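Diaminopropionate ammonia-lyase (Escherichia coli, PDB 4D9M) catalyses the pyridoxal 5'-phosphate-dependent alpha,beta-elimination of both L- and D-2,3-diaminopropionate to pyruvate and ammonia, working as a homodimer. Local coordinates at residues Y83-L88 against E185-T190; T118-H123 against M166-T171; T223-L228 against K367-L372. One frame throughout, in Å; residues are numbered along the deposited sequence.

Interaction 1: residues Y83-L88 against E185-T190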
loop_
_atom_site.group_PDB
_atom_site.type_symbol
_atom_site.label_atom_id
_atom_site.label_comp_id
_atom_site.label_asym_id
_atom_site.label_seq_id
_atom_site.Cartn_x
_atom_site.Cartn_y
_atom_site.Cartn_z
ATOM N N TYR B 83 17.783 -28.070 1.179
ATOM C CA TYR B 83 18.029 -29.145 0.225
ATOM C C TYR B 83 19.490 -29.577 0.213
ATOM O O TYR B 83 19.786 -30.774 0.170
ATOM C CB TYR B 83 17.604 -28.715 -1.176
ATOM C CG TYR B 83 17.652 -29.811 -2.217
ATOM C CD1 TYR B 83 16.863 -30.948 -2.094
ATOM C CD2 TYR B 83 18.464 -29.694 -3.340
ATOM C CE1 TYR B 83 16.886 -31.946 -3.051
ATOM C CE2 TYR B 83 18.492 -30.685 -4.309
ATOM C CZ TYR B 83 17.700 -31.810 -4.160
ATOM O OH TYR B 83 17.716 -32.808 -5.110
ATOM N N ALA B 84 20.392 -28.595 0.235
ATOM C CA ALA B 84 21.822 -28.847 0.307
ATOM C C ALA B 84 22.163 -29.585 1.596
ATOM O O ALA B 84 22.895 -30.570 1.572
ATOM C CB ALA B 84 22.596 -27.544 0.219
ATOM N N ILE B 85 21.611 -29.111 2.710
ATOM C CA ILE B 85 21.870 -29.686 4.026
ATOM C C ILE B 85 21.403 -31.137 4.126
ATOM O O ILE B 85 22.113 -31.985 4.676
ATOM C CB ILE B 85 21.285 -28.799 5.151
ATOM C CG1 ILE B 85 22.240 -27.631 5.420
ATOM C CG2 ILE B 85 21.056 -29.596 6.427
ATOM C CD1 ILE B 85 21.595 -26.434 6.074
ATOM N N ALA B 86 20.227 -31.426 3.578
ATOM C CA ALA B 86 19.716 -32.795 3.564
ATOM C C ALA B 86 20.580 -33.695 2.692
ATOM O O ALA B 86 20.793 -34.854 3.028
ATOM C CB ALA B 86 18.271 -32.826 3.099
ATOM N N GLN B 87 21.075 -33.154 1.578
ATOM C CA GLN B 87 21.979 -33.878 0.688
ATOM C C GLN B 87 23.299 -34.210 1.384
ATOM O O GLN B 87 23.822 -35.316 1.229
ATOM C CB GLN B 87 22.248 -33.075 -0.588
ATOM C CG GLN B 87 21.105 -33.044 -1.596
ATOM C CD GLN B 87 21.122 -34.212 -2.570
ATOM O OE1 GLN B 87 21.310 -35.368 -2.184
ATOM N NE2 GLN B 87 20.914 -33.912 -3.845
ATOM N N LEU B 88 23.828 -33.254 2.150
ATOM C CA LEU B 88 25.058 -33.460 2.921
ATOM C C LEU B 88 24.900 -34.570 3.951
ATOM O O LEU B 88 25.775 -35.424 4.090
ATOM C CB LEU B 88 25.495 -32.169 3.615
ATOM C CG LEU B 88 26.181 -31.105 2.763
ATOM C CD1 LEU B 88 26.147 -29.764 3.476
ATOM C CD2 LEU B 88 27.611 -31.504 2.425
ATOM N N GLU B 185 30.540 -27.493 8.642
ATOM C CA GLU B 185 30.172 -27.720 7.254
ATOM C C GLU B 185 29.671 -26.414 6.653
ATOM O O GLU B 185 28.598 -25.935 7.014
ATOM C CB GLU B 185 29.093 -28.799 7.172
ATOM C CG GLU B 185 29.092 -29.583 5.870
ATOM C CD GLU B 185 30.405 -30.298 5.612
ATOM O OE1 GLU B 185 30.905 -30.994 6.525
ATOM O OE2 GLU B 185 30.935 -30.162 4.486
ATOM N N VAL B 186 30.464 -25.829 5.759
ATOM C CA VAL B 186 30.100 -24.573 5.091
ATOM C C VAL B 186 28.960 -24.798 4.102
ATOM O O VAL B 186 29.064 -25.646 3.224
ATOM C CB VAL B 186 31.302 -23.936 4.357
ATOM C CG1 VAL B 186 30.857 -22.780 3.471
ATOM C CG2 VAL B 186 32.342 -23.461 5.356
ATOM N N VAL B 187 27.875 -24.041 4.268
ATOM C CA VAL B 187 26.716 -24.117 3.380
ATOM C C VAL B 187 26.448 -22.744 2.759
ATOM O O VAL B 187 25.540 -22.025 3.178
ATOM C CB VAL B 187 25.460 -24.638 4.115
ATOM C CG1 VAL B 187 24.345 -24.937 3.121
ATOM C CG2 VAL B 187 25.789 -25.887 4.924
ATOM N N GLN B 188 27.240 -22.387 1.753
ATOM C CA GLN B 188 27.165 -21.053 1.164
ATOM C C GLN B 188 26.488 -21.049 -0.206
ATOM O O GLN B 188 26.768 -21.901 -1.047
ATOM C CB GLN B 188 28.562 -20.428 1.080
ATOM C CG GLN B 188 28.560 -18.931 0.805
ATOM C CD GLN B 188 27.949 -18.120 1.932
ATOM O OE1 GLN B 188 28.440 -18.133 3.064
ATOM N NE2 GLN B 188 26.876 -17.400 1.625
ATOM N N ASP B 189 25.611 -20.070 -0.419
ATOM C CA ASP B 189 24.868 -19.931 -1.675
ATOM C C ASP B 189 25.654 -19.241 -2.793
ATOM O O ASP B 189 25.067 -18.635 -3.699
ATOM C CB ASP B 189 23.531 -19.215 -1.438
ATOM C CG ASP B 189 23.692 -17.835 -0.811
ATOM O OD1 ASP B 189 24.835 -17.398 -0.554
ATOM O OD2 ASP B 189 22.653 -17.183 -0.572
ATOM N N THR B 190 26.979 -19.325 -2.718
ATOM C CA THR B 190 27.850 -18.826 -3.776
ATOM C C THR B 190 28.955 -19.849 -4.022
ATOM O O THR B 190 29.201 -20.718 -3.179
ATOM C CB THR B 190 28.418 -17.414 -3.461
ATOM O OG1 THR B 190 28.843 -16.780 -4.674
ATOM C CG2 THR B 190 29.592 -17.467 -2.465
#
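I85 on helix 78-92 and V187, just past strand 185-186, mark where the two backbones run nearest, with CA of I85 and CA of V187 7.4 Å apart; at L88 and E185 the CA atoms stand 8.8 Å apart, so side chains alone bridge the gap. V187 turns toward the helix and presents both methyls to it. CG2 of V187, beside its own backbone N, meets CG1 of I85 at 4.0 Å, the two side chains crossing at about a right angle. The other methyl, CG1 of V187, rests against CB of A84 at 4.3 Å. I85 makes its touch with CG1, which stands beside the backbone N (chi1 -80°), while its CG2 branch lies anti to that N. One turn on from A84, L88 runs past V187 in the opposite direction and brings CD1 to 4.2 Å from V187 CG2. The same CD1 packs at 3.8 Å on CG of E185, whose chain bends at chi2 (59°); besides this methylene, OE2 of E185 comes to 4.1 Å from CD2 of L88. F115 of strand 114-118 touches I85, L88, E185 and V187, and I198 and I202 of helix 197-220 adjoin A84. No hydrogen bond joins the segments: the helix is held on the edge strand 185-186 by mostly buried aliphatic surfaces, while the backbone O of V187 is turned to other work, accepting from H123 NE2.

Interaction 2: residues T118-H123 against M166-T171. With 0JO (2-{[(E)-{3-hydroxy-2-methyl-5-[(phosphonooxy)methyl]pyridin-4-yl}methylidene]amino}prop-2-enoic acid), chain D.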
loop_
_atom_site.group_PDB
_atom_site.type_symbol
_atom_site.label_atom_id
_atom_site.label_comp_id
_atom_site.label_asym_id
_atom_site.label_seq_id
_atom_site.Cartn_x
_atom_site.Cartn_y
_atom_site.Cartn_z
ATOM N N THR B 118 27.832 -17.354 5.638
ATOM C CA THR B 118 27.574 -15.919 5.634
ATOM C C THR B 118 26.250 -15.656 4.909
ATOM O O THR B 118 25.866 -16.407 4.011
ATOM C CB THR B 118 28.717 -15.139 4.956
ATOM O OG1 THR B 118 29.917 -15.314 5.710
ATOM C CG2 THR B 118 28.406 -13.650 4.875
ATOM N N THR B 119 25.561 -14.595 5.324
ATOM C CA THR B 119 24.286 -14.187 4.756
ATOM C C THR B 119 24.060 -12.719 5.069
ATOM O O THR B 119 24.590 -12.207 6.062
ATOM C CB THR B 119 23.119 -15.002 5.360
ATOM O OG1 THR B 119 21.923 -14.793 4.600
ATOM C CG2 THR B 119 22.859 -14.608 6.819
ATOM N N ASP B 120 23.285 -12.032 4.229
ATOM C CA ASP B 120 22.787 -10.713 4.624
ATOM C C ASP B 120 21.316 -10.760 5.027
ATOM O O ASP B 120 20.668 -9.727 5.194
ATOM C CB ASP B 120 23.089 -9.618 3.585
ATOM C CG ASP B 120 22.792 -10.047 2.173
ATOM O OD1 ASP B 120 23.637 -9.762 1.292
ATOM O OD2 ASP B 120 21.729 -10.666 1.942
ATOM N N GLY B 121 20.803 -11.970 5.221
ATOM C CA GLY B 121 19.480 -12.126 5.793
ATOM C C GLY B 121 18.844 -13.487 5.628
ATOM O O GLY B 121 18.731 -14.258 6.585
ATOM N N ASN B 122 18.424 -13.785 4.408
ATOM C CA ASN B 122 17.524 -14.906 4.183
ATOM C C ASN B 122 18.212 -16.265 4.136
ATOM O O ASN B 122 17.718 -17.237 4.719
ATOM C CB ASN B 122 16.663 -14.647 2.942
ATOM C CG ASN B 122 15.765 -13.435 3.108
ATOM O OD1 ASN B 122 15.015 -13.330 4.081
ATOM N ND2 ASN B 122 15.833 -12.511 2.154
ATOM N N HIS B 123 19.357 -16.333 3.468
ATOM C CA HIS B 123 20.077 -17.597 3.347
ATOM C C HIS B 123 20.419 -18.208 4.687
ATOM O O HIS B 123 20.111 -19.377 4.930
ATOM C CB HIS B 123 21.323 -17.446 2.484
ATOM C CG HIS B 123 22.195 -18.674 2.472
ATOM N ND1 HIS B 123 21.718 -19.895 2.163
ATOM C CD2 HIS B 123 23.547 -18.837 2.745
ATOM C CE1 HIS B 123 22.716 -20.795 2.239
ATOM N NE2 HIS B 123 23.834 -20.146 2.598
ATOM N N MET B 166 33.230 -6.413 8.500
ATOM C CA MET B 166 33.666 -6.548 7.107
ATOM C C MET B 166 32.496 -6.623 6.137
ATOM O O MET B 166 31.342 -6.785 6.547
ATOM C CB MET B 166 34.540 -7.797 6.934
ATOM C CG MET B 166 35.756 -7.857 7.851
ATOM S SD MET B 166 36.716 -9.372 7.669
ATOM C CE MET B 166 35.544 -10.615 8.206
ATOM N N ASN B 167 32.809 -6.502 4.847
ATOM C CA ASN B 167 31.819 -6.670 3.789
ATOM C C ASN B 167 31.432 -8.142 3.625
ATOM O O ASN B 167 31.986 -9.016 4.302
ATOM C CB ASN B 167 32.316 -6.065 2.462
ATOM C CG ASN B 167 33.480 -6.837 1.841
ATOM O OD1 ASN B 167 33.875 -7.909 2.311
ATOM N ND2 ASN B 167 34.032 -6.287 0.765
ATOM N N TYR B 168 30.493 -8.407 2.719
ATOM C CA TYR B 168 30.007 -9.761 2.471
ATOM C C TYR B 168 31.132 -10.748 2.136
ATOM O O TYR B 168 31.294 -11.750 2.834
ATOM C CB TYR B 168 28.942 -9.751 1.370
ATOM C CG TYR B 168 28.257 -11.083 1.146
ATOM C CD1 TYR B 168 28.745 -11.985 0.200
ATOM C CD2 TYR B 168 27.120 -11.438 1.872
ATOM C CE1 TYR B 168 28.123 -13.203 -0.016
ATOM C CE2 TYR B 168 26.492 -12.657 1.663
ATOM C CZ TYR B 168 26.995 -13.537 0.716
ATOM O OH TYR B 168 26.377 -14.753 0.491
ATOM N N ASP B 169 31.909 -10.451 1.093
ATOM C CA ASP B 169 32.928 -11.378 0.583
ATOM C C ASP B 169 33.999 -11.749 1.606
ATOM O O ASP B 169 34.390 -12.912 1.704
ATOM C CB ASP B 169 33.591 -10.828 -0.686
ATOM C CG ASP B 169 32.652 -10.803 -1.885
ATOM O OD1 ASP B 169 32.793 -9.877 -2.710
ATOM O OD2 ASP B 169 31.783 -11.695 -2.012
ATOM N N ASP B 170 34.471 -10.760 2.358
ATOM C CA ASP B 170 35.472 -11.003 3.392
ATOM C C ASP B 170 34.895 -11.829 4.544
ATOM O O ASP B 170 35.582 -12.684 5.105
ATOM C CB ASP B 170 36.068 -9.681 3.897
ATOM C CG ASP B 170 36.910 -8.968 2.836
ATOM O OD1 ASP B 170 37.646 -9.650 2.089
ATOM O OD2 ASP B 170 36.840 -7.720 2.755
ATOM N N THR B 171 33.627 -11.582 4.871
ATOM C CA THR B 171 32.919 -12.332 5.913
ATOM C C THR B 171 32.751 -13.807 5.519
ATOM O O THR B 171 32.858 -14.701 6.372
ATOM C CB THR B 171 31.551 -11.691 6.231
ATOM O OG1 THR B 171 31.737 -10.307 6.551
ATOM C CG2 THR B 171 30.877 -12.379 7.402
HETATM O O 0JO D . 20.111 -14.433 1.656
HETATM C C 0JO D . 21.212 -13.914 1.359
HETATM O OXT 0JO D . 22.202 -13.957 2.137
HETATM C CA 0JO D . 21.325 -13.237 0.063
HETATM C CB 0JO D . 22.494 -12.889 -0.466
HETATM N N 0JO D . 20.169 -12.962 -0.565
HETATM C C4A 0JO D . 19.973 -13.023 -1.818
HETATM C C4 0JO D . 18.628 -12.697 -2.366
HETATM C C3 0JO D . 17.548 -12.513 -1.508
HETATM O O3 0JO D . 17.699 -12.618 -0.155
HETATM C C2 0JO D . 16.300 -12.214 -2.041
HETATM C C2A 0JO D . 15.128 -12.010 -1.134
HETATM N N1 0JO D . 16.111 -12.103 -3.374
HETATM C C6 0JO D . 17.132 -12.284 -4.220
HETATM C C5 0JO D . 18.404 -12.580 -3.739
HETATM C C5A 0JO D . 19.508 -12.762 -4.750
HETATM O OP4 0JO D . 19.741 -14.148 -4.937
HETATM P P 0JO D . 21.194 -14.641 -5.400
HETATM O OP3 0JO D . 21.463 -13.866 -6.662
HETATM O OP1 0JO D . 20.988 -16.122 -5.578
HETATM O OP2 0JO D . 22.115 -14.244 -4.267
#
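T118 and Y168 pass each other in opposite directions, the threonine methyl CG2 lying over one face of the tyrosine ring, 4.2 Å from its centroid, in a CH-pi contact. With CG of Y168 anti to its backbone N (chi1 -173°), the ring reaches toward the active-site loop. D120 meets the same ring obliquely, OD1 standing 3.9 Å from CD2 of Y168 with carboxylate and ring planes 41° apart. Its other oxygen, OD2, lies 3.2 Å from CA of the aminoacrylate adduct 0JO, fitting the inferred role as proton acceptor for the L-isomer. With an alanine here, CA of the adduct would probably lose its carboxylate neighbour and the Y168 ring some of its packing. T119 OG1 donates to OXT of 0JO at 2.6 Å, and accepts from G121 N in an ST turn. H123 N binds 0JO O at 2.7 Å. N122 ND2 points almost straight (172°) at O3 of the cofactor ring. T118 crosses T171 at about a right angle, its OG1 bonded to T175 OG1. The contact thus sets the end of strand 114-118 and the loop leading into helix 122-133 against the first turn of helix 168-182, beside strand 137-142.

Interaction 3: residues T223-L228 against K367-L372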
loop_
_atom_site.group_PDB
_atom_site.type_symbol
_atom_site.label_atom_id
_atom_site.label_comp_id
_atom_site.label_asym_id
_atom_site.label_seq_id
_atom_site.Cartn_x
_atom_site.Cartn_y
_atom_site.Cartn_z
ATOM N N THR B 223 1.154 -19.322 -20.794
ATOM C CA THR B 223 2.545 -19.615 -21.116
ATOM C C THR B 223 3.309 -18.298 -20.980
ATOM O O THR B 223 2.944 -17.311 -21.603
ATOM C CB THR B 223 2.686 -20.167 -22.561
ATOM O OG1 THR B 223 1.872 -21.336 -22.717
ATOM C CG2 THR B 223 4.135 -20.524 -22.894
ATOM N N PRO B 224 4.361 -18.267 -20.143
ATOM C CA PRO B 224 5.074 -16.995 -19.991
ATOM C C PRO B 224 5.911 -16.673 -21.223
ATOM O O PRO B 224 6.545 -17.569 -21.792
ATOM C CB PRO B 224 5.985 -17.244 -18.788
ATOM C CG PRO B 224 6.222 -18.721 -18.801
ATOM C CD PRO B 224 4.942 -19.334 -19.305
ATOM N N THR B 225 5.901 -15.410 -21.629
ATOM C CA THR B 225 6.785 -14.938 -22.690
ATOM C C THR B 225 8.026 -14.294 -22.076
ATOM O O THR B 225 9.086 -14.239 -22.706
ATOM C CB THR B 225 6.084 -13.917 -23.610
ATOM O OG1 THR B 225 5.582 -12.833 -22.825
ATOM C CG2 THR B 225 4.930 -14.571 -24.363
ATOM N N HIS B 226 7.876 -13.816 -20.840
ATOM C CA HIS B 226 8.930 -13.108 -20.128
ATOM C C HIS B 226 9.120 -13.617 -18.725
ATOM O O HIS B 226 8.175 -14.078 -18.079
ATOM C CB HIS B 226 8.618 -11.612 -20.067
ATOM C CG HIS B 226 8.653 -10.919 -21.403
ATOM N ND1 HIS B 226 7.720 -11.122 -22.352
ATOM C CD2 HIS B 226 9.544 -9.984 -21.925
ATOM C CE1 HIS B 226 8.002 -10.370 -23.430
ATOM N NE2 HIS B 226 9.121 -9.676 -23.172
ATOM N N VAL B 227 10.357 -13.534 -18.245
ATOM C CA VAL B 227 10.639 -13.653 -16.826
ATOM C C VAL B 227 11.639 -12.588 -16.386
ATOM O O VAL B 227 12.643 -12.343 -17.060
ATOM C CB VAL B 227 11.068 -15.084 -16.403
ATOM C CG1 VAL B 227 12.417 -15.480 -16.997
ATOM C CG2 VAL B 227 11.073 -15.213 -14.883
ATOM N N LEU B 228 11.321 -11.924 -15.280
ATOM C CA LEU B 228 12.225 -10.971 -14.654
ATOM C C LEU B 228 12.838 -11.646 -13.430
ATOM O O LEU B 228 12.115 -12.122 -12.545
ATOM C CB LEU B 228 11.464 -9.716 -14.240
ATOM C CG LEU B 228 10.881 -8.830 -15.341
ATOM C CD1 LEU B 228 9.585 -8.199 -14.857
ATOM C CD2 LEU B 228 11.874 -7.747 -15.732
ATOM N N LYS B 367 1.168 -6.218 -25.918
ATOM C CA LYS B 367 -0.145 -6.603 -25.397
ATOM C C LYS B 367 -0.290 -8.110 -25.153
ATOM O O LYS B 367 -1.222 -8.545 -24.477
ATOM C CB LYS B 367 -1.256 -6.105 -26.331
ATOM N N ASP B 368 0.633 -8.898 -25.694
ATOM C CA ASP B 368 0.567 -10.350 -25.555
ATOM C C ASP B 368 1.509 -10.928 -24.480
ATOM O O ASP B 368 1.428 -12.121 -24.150
ATOM C CB ASP B 368 0.800 -11.012 -26.916
ATOM C CG ASP B 368 -0.375 -10.802 -27.871
ATOM O OD1 ASP B 368 -1.489 -11.293 -27.567
ATOM O OD2 ASP B 368 -0.184 -10.150 -28.922
ATOM N N ALA B 369 2.375 -10.077 -23.932
ATOM C CA ALA B 369 3.401 -10.515 -22.988
ATOM C C ALA B 369 2.811 -11.097 -21.709
ATOM O O ALA B 369 2.004 -10.461 -21.031
ATOM C CB ALA B 369 4.362 -9.379 -22.668
ATOM N N VAL B 370 3.185 -12.334 -21.419
ATOM C CA VAL B 370 2.807 -12.964 -20.168
ATOM C C VAL B 370 4.066 -12.930 -19.306
ATOM O O VAL B 370 5.040 -13.649 -19.568
ATOM C CB VAL B 370 2.271 -14.393 -20.379
ATOM C CG1 VAL B 370 1.955 -15.050 -19.042
ATOM C CG2 VAL B 370 1.029 -14.363 -21.264
ATOM N N VAL B 371 4.050 -12.042 -18.318
ATOM C CA VAL B 371 5.254 -11.718 -17.564
ATOM C C VAL B 371 5.235 -12.393 -16.201
ATOM O O VAL B 371 4.365 -12.112 -15.366
ATOM C CB VAL B 371 5.446 -10.192 -17.409
ATOM C CG1 VAL B 371 6.901 -9.868 -17.111
ATOM C CG2 VAL B 371 5.013 -9.461 -18.673
ATOM N N LEU B 372 6.179 -13.312 -16.008
ATOM C CA LEU B 372 6.406 -13.928 -14.708
ATOM C C LEU B 372 7.412 -13.103 -13.924
ATOM O O LEU B 372 8.498 -12.790 -14.424
ATOM C CB LEU B 372 6.908 -15.369 -14.848
ATOM C CG LEU B 372 7.246 -16.168 -13.576
ATOM C CD1 LEU B 372 6.098 -16.201 -12.570
ATOM C CD2 LEU B 372 7.684 -17.580 -13.935
#
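V370 O is the most heavily used acceptor between T223-L228 and K367-L372, taking two backbone donors. T225 N reaches it at 2.8 Å in the carbonyl plane, on a lone pair, whereas H226 N comes in tilted 33° from that plane. V370 N has a partner across the contact too, but a side chain: it donates to T225 OG1 at 2.8 Å. The threonine can do this because OG1 sits between its backbone N and carbonyl carbon (chi1 56°). OG1 also shares a hydrogen bond of 2.8 Å with ND1 of H226, lying in plane at the edge of the imidazole, and NE2 on the far side of that ring is bonded to L363 O; both ring nitrogens are therefore engaged and the ring's rotation is fixed. Further along, the pairing is regular. L372 N donates to H226 O at 3.0 Å from above the carbonyl plane, and L228 N meets L372 O nearly along the C=O axis. A CA-H...O contact from V227 CA, 3.3 Å away, adds to the load on L372 O. Side chains fill in on both faces. CB of H226 and CD1 of L228 pack on CG1 of V371, the latter pair at 3.9 Å, while V227 and L372 lie side by side on the opposite face, pointing the same way. H226 also stacks on H254 of the next strand. Parallel pairing of strands 226-230 and 370-375, with a 27° angle between the short segments, belongs to the central mixed sheet of the larger domain in the tryptophan synthase beta-like (fold type II) enzymes that bind pyridoxal phosphate.

In the fold
Interactions 1 and 2 belong together: their centres are 16 Å apart, and both engage the parallel four-stranded sheet 160-163, 137-142, 114-118, 185-186 and its helices. Along the chain interaction 2 falls between the two halves of interaction 1, helix 168-182 leading into strand 185-186. They touch, Q188 OE1 probably accepting from T118 N. Interaction 3 comes later, in the seven-stranded mixed sheet on the opposite side of the chain's centre, its centre 32 Å and 33 Å from those of interactions 1 and 2. The bound 0JO is held by residues following strands of both sheets: T119, D120 and H123 bind its carboxylate and N122 its O3, while G232, G234, M236 and T376 supply further bonds.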